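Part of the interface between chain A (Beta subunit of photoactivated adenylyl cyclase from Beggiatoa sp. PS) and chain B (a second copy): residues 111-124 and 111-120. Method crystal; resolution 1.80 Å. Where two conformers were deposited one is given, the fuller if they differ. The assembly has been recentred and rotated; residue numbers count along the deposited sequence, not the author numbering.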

ATOM      1  N   PRO A 111      22.068 -22.548   3.960  1.00 33.19           N
ATOM      2  CA  PRO A 111      20.799 -22.062   4.536  1.00 31.84           C
ATOM      3  C   PRO A 111      20.742 -20.551   4.656  1.00 32.49           C
ATOM      4  O   PRO A 111      19.736 -19.933   4.277  1.00 28.04           O
ATOM      5  CB  PRO A 111      20.746 -22.753   5.911  1.00 33.14           C
ATOM      6  CG  PRO A 111      21.627 -23.947   5.776  1.00 35.66           C
ATOM      7  CD  PRO A 111      22.724 -23.537   4.843  1.00 35.24           C
ATOM      8  N   ILE A 112      21.801 -19.930   5.179  1.00 30.70           N
ATOM      9  CA  ILE A 112      21.790 -18.477   5.338  1.00 28.18           C
ATOM     10  C   ILE A 112      21.792 -17.790   3.974  1.00 27.74           C
ATOM     11  O   ILE A 112      21.113 -16.774   3.769  1.00 27.59           O
ATOM     12  CB  ILE A 112      22.980 -18.024   6.206  1.00 31.47           C
ATOM     13  CG1 ILE A 112      23.026 -18.797   7.529  1.00 45.51           C
ATOM     14  CG2 ILE A 112      22.888 -16.537   6.487  1.00 32.52           C
ATOM     15  CD1 ILE A 112      23.952 -20.006   7.529  1.00 52.30           C
ATOM     16  N   LYS A 113      22.565 -18.323   3.027  1.00 30.02           N
ATOM     17  CA  LYS A 113      22.579 -17.769   1.676  1.00 29.94           C
ATOM     18  C   LYS A 113      21.200 -17.858   1.027  1.00 30.86           C
ATOM     19  O   LYS A 113      20.751 -16.915   0.362  1.00 29.83           O
ATOM     20  CB  LYS A 113      23.630 -18.510   0.847  1.00 33.39           C
ATOM     21  CG  LYS A 113      23.655 -18.193  -0.636  1.00 36.87           C
ATOM     22  CD  LYS A 113      24.801 -18.969  -1.287  1.00 41.26           C
ATOM     23  CE  LYS A 113      24.647 -19.080  -2.793  1.00 40.75           C
ATOM     24  NZ  LYS A 113      25.734 -19.922  -3.375  1.00 41.10           N
ATOM     25  N   SER A 114      20.512 -18.986   1.207  1.00 28.51           N
ATOM     26  CA  SER A 114      19.184 -19.135   0.620  1.00 31.46           C
ATOM     27  C   SER A 114      18.192 -18.161   1.243  1.00 27.36           C
ATOM     28  O   SER A 114      17.434 -17.492   0.527  1.00 26.09           O
ATOM     29  CB  SER A 114      18.699 -20.574   0.792  1.00 39.49           C
ATOM     30  OG  SER A 114      17.479 -20.789   0.103  1.00 40.83           O
ATOM     31  N   LEU A 115      18.184 -18.069   2.575  1.00 26.88           N
ATOM     32  CA  LEU A 115      17.279 -17.140   3.250  1.00 30.65           C
ATOM     33  C   LEU A 115      17.530 -15.707   2.806  1.00 27.24           C
ATOM     34  O   LEU A 115      16.582 -14.960   2.529  1.00 25.62           O
ATOM     35  CB  LEU A 115      17.435 -17.275   4.766  1.00 25.58           C
ATOM     36  CG  LEU A 115      16.989 -18.632   5.313  1.00 26.07           C
ATOM     37  CD1 LEU A 115      17.478 -18.820   6.736  1.00 29.11           C
ATOM     38  CD2 LEU A 115      15.478 -18.752   5.252  1.00 33.58           C
ATOM     39  N   LEU A 116      18.801 -15.308   2.711  1.00 27.37           N
ATOM     40  CA  LEU A 116      19.109 -13.941   2.295  1.00 24.99           C
ATOM     41  C   LEU A 116      18.568 -13.643   0.899  1.00 22.63           C
ATOM     42  O   LEU A 116      18.022 -12.559   0.654  1.00 23.12           O
ATOM     43  CB  LEU A 116      20.620 -13.701   2.349  1.00 27.09           C
ATOM     44  CG  LEU A 116      21.140 -12.315   1.952  1.00 29.86           C
ATOM     45  CD1 LEU A 116      20.686 -11.259   2.950  1.00 28.01           C
ATOM     46  CD2 LEU A 116      22.670 -12.319   1.822  1.00 31.79           C
ATOM     47  N   GLN A 117      18.698 -14.588  -0.030  1.00 22.16           N
ATOM     48  CA  GLN A 117      18.195 -14.339  -1.378  1.00 23.59           C
ATOM     49  C   GLN A 117      16.672 -14.289  -1.392  1.00 25.57           C
ATOM     50  O   GLN A 117      16.074 -13.416  -2.034  1.00 23.23           O
ATOM     51  CB  GLN A 117      18.706 -15.412  -2.337  1.00 30.27           C
ATOM     52  CG  GLN A 117      18.232 -15.231  -3.769  1.00 37.34           C
ATOM     53  CD  GLN A 117      18.574 -16.416  -4.646  1.00 50.60           C
ATOM     54  OE1 GLN A 117      19.266 -17.339  -4.219  1.00 59.24           O
ATOM     55  NE2 GLN A 117      18.087 -16.399  -5.880  1.00 58.01           N
ATOM     56  N   THR A 118      16.027 -15.218  -0.685  1.00 25.04           N
ATOM     57  CA  THR A 118      14.569 -15.249  -0.643  1.00 27.75           C
ATOM     58  C   THR A 118      14.001 -13.990  -0.003  1.00 27.01           C
ATOM     59  O   THR A 118      13.074 -13.372  -0.543  1.00 24.60           O
ATOM     60  CB  THR A 118      14.101 -16.495   0.109  1.00 28.20           C
ATOM     61  OG1 THR A 118      14.460 -17.661  -0.640  1.00 26.28           O
ATOM     62  CG2 THR A 118      12.589 -16.473   0.310  1.00 24.90           C
ATOM     63  N   ILE A 119      14.552 -13.583   1.144  1.00 22.28           N
ATOM     64  CA  ILE A 119      13.984 -12.443   1.863  0.50 21.96           C
ATOM     65  C   ILE A 119      14.255 -11.143   1.117  1.00 21.79           C
ATOM     66  O   ILE A 119      13.406 -10.242   1.084  1.00 21.31           O
ATOM     67  CB  ILE A 119      14.514 -12.395   3.310  0.50 19.94           C
ATOM     68  CG1 ILE A 119      13.755 -11.350   4.134  0.50 18.75           C
ATOM     69  CG2 ILE A 119      15.997 -12.088   3.346  0.50 21.76           C
ATOM     70  CD1 ILE A 119      12.356 -11.762   4.485  0.50 20.46           C
ATOM     71  N   THR A 120      15.430 -11.024   0.496  1.00 20.23           N
ATOM     72  CA  THR A 120      15.745  -9.800  -0.231  1.00 18.15           C
ATOM     73  C   THR A 120      14.875  -9.663  -1.469  1.00 23.75           C
ATOM     74  O   THR A 120      14.361  -8.578  -1.755  1.00 22.58           O
ATOM     75  CB  THR A 120      17.227  -9.763  -0.600  1.00 23.34           C
ATOM     76  OG1 THR A 120      18.015  -9.933   0.580  1.00 23.67           O
ATOM     77  CG2 THR A 120      17.577  -8.421  -1.222  1.00 24.36           C
ATOM     78  N   GLN A 121      14.691 -10.751  -2.211  1.00 21.35           N
ATOM     79  CA  GLN A 121      13.837 -10.703  -3.387  1.00 21.61           C
ATOM     80  C   GLN A 121      12.396 -10.390  -3.005  1.00 22.46           C
ATOM     81  O   GLN A 121      11.711  -9.625  -3.699  1.00 23.33           O
ATOM     82  CB  GLN A 121      13.939 -12.027  -4.143  1.00 27.36           C
ATOM     83  CG  GLN A 121      15.257 -12.159  -4.885  1.00 35.93           C
ATOM     84  CD  GLN A 121      15.464 -13.525  -5.516  1.00 48.70           C
ATOM     85  OE1 GLN A 121      14.753 -14.484  -5.209  1.00 51.23           O
ATOM     86  NE2 GLN A 121      16.446 -13.618  -6.402  1.00 56.69           N
ATOM     87  N   SER A 122      11.927 -10.960  -1.900  1.00 20.58           N
ATOM     88  CA  SER A 122      10.606 -10.606  -1.384  1.00 22.90           C
ATOM     89  C   SER A 122      10.549  -9.141  -0.969  1.00 23.54           C
ATOM     90  O   SER A 122       9.563  -8.448  -1.248  1.00 21.18           O
ATOM     91  CB  SER A 122      10.248 -11.520  -0.210  1.00 22.46           C
ATOM     92  OG  SER A 122       8.945 -11.258   0.272  1.00 23.30           O
ATOM     93  N   HIS A 123      11.600  -8.655  -0.305  1.00 19.88           N
ATOM     94  CA  HIS A 123      11.668  -7.254   0.098  1.00 19.69           C
ATOM     95  C   HIS A 123      11.487  -6.330  -1.099  1.00 19.57           C
ATOM     96  O   HIS A 123      10.733  -5.348  -1.036  1.00 22.26           O
ATOM     97  CB  HIS A 123      13.019  -7.004   0.787  1.00 19.06           C
ATOM     98  CG  HIS A 123      13.134  -5.672   1.473  1.00 20.19           C
ATOM     99  ND1 HIS A 123      13.366  -4.494   0.796  1.00 21.05           N
ATOM    100  CD2 HIS A 123      13.100  -5.346   2.785  1.00 22.26           C
ATOM    101  CE1 HIS A 123      13.451  -3.496   1.660  1.00 22.71           C
ATOM    102  NE2 HIS A 123      13.288  -3.987   2.876  1.00 23.75           N
ATOM    103  N   ARG A 124      12.144  -6.649  -2.215  1.00 21.31           N
ATOM    104  CA  ARG A 124      12.077  -5.784  -3.385  1.00 21.82           C
ATOM    105  C   ARG A 124      10.685  -5.777  -3.996  1.00 23.46           C
ATOM    106  O   ARG A 124      10.293  -4.784  -4.612  1.00 24.71           O
ATOM    107  CB  ARG A 124      13.112  -6.208  -4.429  1.00 24.93           C
ATOM    108  CG  ARG A 124      14.520  -6.361  -3.854  1.00 29.53           C
ATOM    109  CD  ARG A 124      15.465  -5.349  -4.460  1.00 34.86           C
ATOM    110  NE  ARG A 124      15.235  -4.005  -3.950  1.00 30.07           N
ATOM    111  CZ  ARG A 124      15.912  -2.939  -4.359  1.00 29.26           C
ATOM    112  NH1 ARG A 124      15.642  -1.749  -3.849  1.00 28.70           N
ATOM    113  NH2 ARG A 124      16.861  -3.064  -5.279  1.00 30.56           N
TER
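Chain B 111-120: PIKSLLQTIT

How does chain B run relative to chain A? Residues 111-120 of chain B are helical throughout, part of a longer helix, with backbone hydrogen bonds such as Leu B116 N to Ile B112 O at 2.9 Å. Its axis points the same way as that of the chain A helix, crossing it at 30° with a closest approach of 9.6 Å. The register pairs like residues at two levels: the CA atoms of Leu A116 and Leu B116 lie 5.6 Å apart, those of Ile A112 and Ile B112 7.5 Å.

Which apolar side chains pack across the contact? Leu B116, with chi1 t and chi2 p, leaves its helix sideways, but its end comes nearer and sits among Leu A116, Leu A115, Ile A112 and Ile A119; its CD1 is 4.0 Å from Leu A115 CB. Leu A116 adopts the same rotamer and enters the matching hole, bringing its CD1 4.0 Å from Ile B119 CG2. Two isoleucine pairs flank these knobs, Ile A112 CG2 to Ile B112 CG2 at 3.6 Å and Ile A119 CG2 to Ile B119 CG2 at 3.5 Å.

What meets the histidine ring? Ile B119 points toward chain A, and its CD1 lies over one face of His A123, 3.8 Å from the ring centroid and 21° off the normal, a CH-pi contact. The same side chain also packs against Thr A120, whose OG1 is 3.7 Å from Ile B119 CG1.

Do polar groups link the helices? No hydrogen bond crosses between these stretches. The threonines at position 120 turn their hydroxyls back to their own helices: Thr A120 OG1 donates to Leu A116 O at 2.6 Å, and Thr B120 OG1 to Leu B116 O at 2.7 Å. What joins the stretches is apolar packing and the CH-pi contact.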

ATOM      1  N   PRO B 111      29.222 -10.695   8.167  1.00 34.22           N
ATOM      2  CA  PRO B 111      28.544  -9.848   7.164  1.00 31.68           C
ATOM      3  C   PRO B 111      27.209 -10.407   6.707  1.00 31.40           C
ATOM      4  O   PRO B 111      26.213  -9.675   6.633  1.00 29.66           O
ATOM      5  CB  PRO B 111      29.561  -9.791   6.015  1.00 33.22           C
ATOM      6  CG  PRO B 111      30.865 -10.061   6.649  1.00 35.83           C
ATOM      7  CD  PRO B 111      30.579 -11.060   7.724  1.00 37.29           C
ATOM      8  N   ILE B 112      27.164 -11.697   6.382  1.00 31.90           N
ATOM      9  CA  ILE B 112      25.927 -12.290   5.892  1.00 29.15           C
ATOM     10  C   ILE B 112      24.877 -12.314   6.997  1.00 26.64           C
ATOM     11  O   ILE B 112      23.693 -12.041   6.760  1.00 27.93           O
ATOM     12  CB  ILE B 112      26.208 -13.697   5.326  1.00 30.76           C
ATOM     13  CG1 ILE B 112      27.409 -13.665   4.368  1.00 39.04           C
ATOM     14  CG2 ILE B 112      24.996 -14.239   4.599  1.00 32.20           C
ATOM     15  CD1 ILE B 112      28.755 -14.003   5.013  1.00 43.24           C
ATOM     16  N   LYS B 113      25.294 -12.636   8.223  1.00 28.82           N
ATOM     17  CA  LYS B 113      24.379 -12.615   9.361  1.00 28.43           C
ATOM     18  C   LYS B 113      23.829 -11.211   9.606  1.00 31.50           C
ATOM     19  O   LYS B 113      22.624 -11.032   9.822  1.00 30.19           O
ATOM     20  CB  LYS B 113      25.106 -13.155  10.598  1.00 31.74           C
ATOM     21  CG  LYS B 113      24.466 -12.855  11.933  1.00 33.73           C
ATOM     22  CD  LYS B 113      25.399 -13.325  13.058  1.00 36.56           C
ATOM     23  CE  LYS B 113      24.858 -12.958  14.435  1.00 40.06           C
ATOM     24  NZ  LYS B 113      25.791 -13.424  15.512  1.00 43.26           N
ATOM     25  N   SER B 114      24.694 -10.195   9.559  1.00 30.17           N
ATOM     26  CA  SER B 114      24.218  -8.826   9.749  1.00 31.52           C
ATOM     27  C   SER B 114      23.233  -8.413   8.659  1.00 29.00           C
ATOM     28  O   SER B 114      22.198  -7.792   8.942  1.00 26.71           O
ATOM     29  CB  SER B 114      25.400  -7.858   9.782  1.00 32.43           C
ATOM     30  OG  SER B 114      24.934  -6.523   9.910  1.00 36.51           O
ATOM     31  N   LEU B 115      23.539  -8.736   7.401  1.00 24.48           N
ATOM     32  CA  LEU B 115      22.632  -8.349   6.320  1.00 26.30           C
ATOM     33  C   LEU B 115      21.296  -9.069   6.439  1.00 25.64           C
ATOM     34  O   LEU B 115      20.242  -8.470   6.198  1.00 26.95           O
ATOM     35  CB  LEU B 115      23.273  -8.628   4.962  1.00 27.69           C
ATOM     36  CG  LEU B 115      24.476  -7.735   4.659  1.00 32.39           C
ATOM     37  CD1 LEU B 115      25.243  -8.279   3.479  1.00 33.68           C
ATOM     38  CD2 LEU B 115      24.003  -6.315   4.396  1.00 36.62           C
ATOM     39  N   LEU B 116      21.323 -10.348   6.819  1.00 25.78           N
ATOM     40  CA  LEU B 116      20.086 -11.107   6.977  1.00 19.73           C
ATOM     41  C   LEU B 116      19.188 -10.481   8.035  1.00 21.79           C
ATOM     42  O   LEU B 116      17.971 -10.355   7.837  1.00 24.39           O
ATOM     43  CB  LEU B 116      20.402 -12.560   7.340  1.00 22.57           C
ATOM     44  CG  LEU B 116      19.169 -13.458   7.500  1.00 29.51           C
ATOM     45  CD1 LEU B 116      18.477 -13.664   6.145  1.00 29.10           C
ATOM     46  CD2 LEU B 116      19.533 -14.788   8.143  1.00 29.93           C
ATOM     47  N   GLN B 117      19.771 -10.074   9.162  1.00 23.41           N
ATOM     48  CA  GLN B 117      18.988  -9.416  10.200  1.00 22.24           C
ATOM     49  C   GLN B 117      18.463  -8.068   9.720  1.00 26.91           C
ATOM     50  O   GLN B 117      17.290  -7.744   9.938  1.00 24.72           O
ATOM     51  CB  GLN B 117      19.835  -9.259  11.461  1.00 29.61           C
ATOM     52  CG  GLN B 117      19.031  -9.067  12.726  1.00 40.00           C
ATOM     53  CD  GLN B 117      19.225  -7.694  13.322  1.00 53.16           C
ATOM     54  OE1 GLN B 117      19.517  -7.552  14.515  1.00 52.85           O
ATOM     55  NE2 GLN B 117      19.071  -6.665  12.492  1.00 49.30           N
ATOM     56  N   THR B 118      19.306  -7.275   9.047  1.00 25.61           N
ATOM     57  CA  THR B 118      18.866  -5.964   8.568  1.00 22.57           C
ATOM     58  C   THR B 118      17.723  -6.086   7.563  1.00 25.41           C
ATOM     59  O   THR B 118      16.715  -5.374   7.664  1.00 23.85           O
ATOM     60  CB  THR B 118      20.043  -5.206   7.946  1.00 26.42           C
ATOM     61  OG1 THR B 118      21.041  -4.954   8.942  1.00 26.87           O
ATOM     62  CG2 THR B 118      19.578  -3.874   7.375  1.00 24.34           C
ATOM     63  N   ILE B 119      17.861  -6.975   6.582  1.00 23.75           N
ATOM     64  CA  ILE B 119      16.864  -7.063   5.516  0.70 21.38           C
ATOM     65  C   ILE B 119      15.565  -7.666   6.042  1.00 22.86           C
ATOM     66  O   ILE B 119      14.468  -7.257   5.651  1.00 18.91           O
ATOM     67  CB  ILE B 119      17.427  -7.862   4.323  0.70 20.04           C
ATOM     68  CG1 ILE B 119      16.493  -7.783   3.121  0.70 20.13           C
ATOM     69  CG2 ILE B 119      17.693  -9.315   4.674  0.70 22.15           C
ATOM     70  CD1 ILE B 119      16.550  -6.445   2.389  0.70 27.60           C
ATOM     71  N   THR B 120      15.658  -8.635   6.948  1.00 21.90           N
ATOM     72  CA  THR B 120      14.439  -9.249   7.462  1.00 19.60           C
ATOM     73  C   THR B 120      13.679  -8.288   8.358  1.00 22.41           C
ATOM     74  O   THR B 120      12.451  -8.211   8.289  1.00 22.11           O
ATOM     75  CB  THR B 120      14.791 -10.533   8.215  1.00 20.63           C
ATOM     76  OG1 THR B 120      15.548 -11.373   7.352  1.00 22.91           O
ATOM     77  CG2 THR B 120      13.522 -11.276   8.616  1.00 22.18           C
TER